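Local coordinates for uncharacterized protein YhfS (Escherichia coli, PDB 4J8L) that is of unknown function but carries covalently attached pyridoxal-5'-phosphate and may have cysteine synthase activity, at residues 286-290 / 334-338. Sequence-based numbering, arbitrary orientation.
Sequences HQPIA and EHCAI. With NI (nickel (II) ion), chain B.
Ala290 N donates to His335 O at 3.2 Å with an N-H...O angle of 160°, the hydrogen bond that joins the two segments. The donor stands above the carbonyl plane, tilted 41° out of it. Ile289 N is also near this oxygen but is not aimed at it; it donates to Gln287 O instead, closing the inverse gamma turn centred on Pro288. Ile289 is the N-cap residue of helix 290-299, so the His335 carbonyl receives an N-H from the first turn of that helix. The Ala290 methyl packs against the 334-338 segment: CB is 3.4 Å from His335 O and 3.7 Å from Ile338 CG2, the branch that faces it. Cys336 and Ile338 pair through their backbones with Phe285 and Val283 of strand 279-285. Separately, the Ala290 N bond ties the start of helix 290-299 to the residues leading into strand 337-341 in the C-terminal domain, with the contact centre about 27 Å from the centre of the chain. From Cys336 CB, 3.1 Å from the nickel ion, the side chain leads to SG, which binds the metal at 2.2 Å. Placing SG anti to the carbonyl carbon (chi1 -54°) lets the sulfur reach the metal, passing 4.3 Å from Pro288 CB. One water binds the nickel at 2.1 Å; a second modelled water is unusually close and therefore doubtful. The nickel-bound sulfur probably has thiolate character, and its metal bond pins the Cys336 side chain next to Pro288.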
loop_
_atom_site.group_PDB
_atom_site.type_symbol
_atom_site.label_atom_id
_atom_site.label_comp_id
_atom_site.label_asym_id
_atom_site.label_seq_id
_atom_site.Cartn_x
_atom_site.Cartn_y
_atom_site.Cartn_z
ATOM N N HIS A 286 14.873 26.552 -0.111
ATOM C CA HIS A 286 15.950 27.271 0.575
ATOM C C HIS A 286 15.411 28.088 1.739
ATOM O O HIS A 286 16.060 28.226 2.779
ATOM C CB HIS A 286 16.667 28.208 -0.393
ATOM C CG HIS A 286 17.573 27.514 -1.361
ATOM N ND1 HIS A 286 18.793 26.987 -0.991
ATOM C CD2 HIS A 286 17.451 27.283 -2.690
ATOM C CE1 HIS A 286 19.376 26.450 -2.048
ATOM N NE2 HIS A 286 18.585 26.619 -3.092
ATOM N N GLN A 287 14.226 28.653 1.540
ATOM C CA GLN A 287 13.590 29.486 2.544
ATOM C C GLN A 287 12.385 28.745 3.106
ATOM O O GLN A 287 11.824 27.869 2.434
ATOM C CB GLN A 287 13.152 30.817 1.922
ATOM C CG GLN A 287 14.266 31.560 1.214
ATOM C CD GLN A 287 15.280 32.122 2.179
ATOM O OE1 GLN A 287 14.941 32.494 3.304
ATOM N NE2 GLN A 287 16.536 32.181 1.751
ATOM N N PRO A 288 11.987 29.088 4.340
ATOM C CA PRO A 288 10.874 28.404 5.008
ATOM C C PRO A 288 9.517 28.845 4.472
ATOM O O PRO A 288 8.765 29.529 5.171
ATOM C CB PRO A 288 11.035 28.829 6.474
ATOM C CG PRO A 288 11.728 30.160 6.401
ATOM C CD PRO A 288 12.682 30.021 5.249
ATOM N N ILE A 289 9.217 28.437 3.241
ATOM C CA ILE A 289 8.017 28.883 2.539
ATOM C C ILE A 289 7.050 27.736 2.263
ATOM O O ILE A 289 6.106 27.897 1.500
ATOM C CB ILE A 289 8.379 29.532 1.188
ATOM C CG1 ILE A 289 9.159 28.543 0.318
ATOM C CG2 ILE A 289 9.177 30.803 1.412
ATOM C CD1 ILE A 289 9.372 29.009 -1.124
ATOM N N ALA A 290 7.278 26.590 2.901
ATOM C CA ALA A 290 6.517 25.385 2.573
ATOM C C ALA A 290 5.017 25.574 2.757
ATOM O O ALA A 290 4.238 25.217 1.873
ATOM C CB ALA A 290 7.003 24.204 3.397
ATOM N N GLU A 334 9.181 20.687 8.524
ATOM C CA GLU A 334 7.853 21.060 8.051
ATOM C C GLU A 334 7.791 22.505 7.532
ATOM O O GLU A 334 6.924 22.840 6.726
ATOM C CB GLU A 334 6.807 20.847 9.149
ATOM C CG GLU A 334 6.981 21.755 10.350
ATOM C CD GLU A 334 6.187 21.294 11.551
ATOM O OE1 GLU A 334 5.375 22.085 12.069
ATOM O OE2 GLU A 334 6.391 20.143 11.988
ATOM N N HIS A 335 8.720 23.347 7.964
ATOM C CA HIS A 335 8.701 24.737 7.529
ATOM C C HIS A 335 9.310 24.908 6.142
ATOM O O HIS A 335 9.052 25.909 5.465
ATOM C CB HIS A 335 9.417 25.610 8.561
ATOM C CG HIS A 335 8.815 25.508 9.925
ATOM N ND1 HIS A 335 7.569 26.018 10.225
ATOM C CD2 HIS A 335 9.259 24.909 11.056
ATOM C CE1 HIS A 335 7.287 25.767 11.492
ATOM N NE2 HIS A 335 8.294 25.094 12.017
ATOM N N CYS A 336 10.093 23.916 5.724
ATOM C CA CYS A 336 10.906 24.014 4.514
ATOM C C CYS A 336 10.571 23.010 3.402
ATOM O O CYS A 336 10.941 23.221 2.250
ATOM C CB CYS A 336 12.373 23.825 4.878
ATOM S SG CYS A 336 12.949 24.947 6.189
ATOM N N ALA A 337 9.911 21.908 3.740
ATOM C CA ALA A 337 9.742 20.831 2.758
ATOM C C ALA A 337 8.316 20.315 2.669
ATOM O O ALA A 337 7.545 20.415 3.630
ATOM C CB ALA A 337 10.700 19.690 3.067
ATOM N N ILE A 338 7.978 19.755 1.510
ATOM C CA ILE A 338 6.639 19.248 1.255
ATOM C C ILE A 338 6.719 17.894 0.556
ATOM O O ILE A 338 7.769 17.530 0.023
ATOM C CB ILE A 338 5.838 20.216 0.364
ATOM C CG1 ILE A 338 6.499 20.357 -1.010
ATOM C CG2 ILE A 338 5.723 21.583 1.057
ATOM C CD1 ILE A 338 5.626 21.068 -2.047
HETATM NI NI NI B . 14.250 26.317 4.997
HETATM O O HOH W 1 15.599 25.101 4.861
HETATM O O HOH W 2 14.995 27.191 6.715
#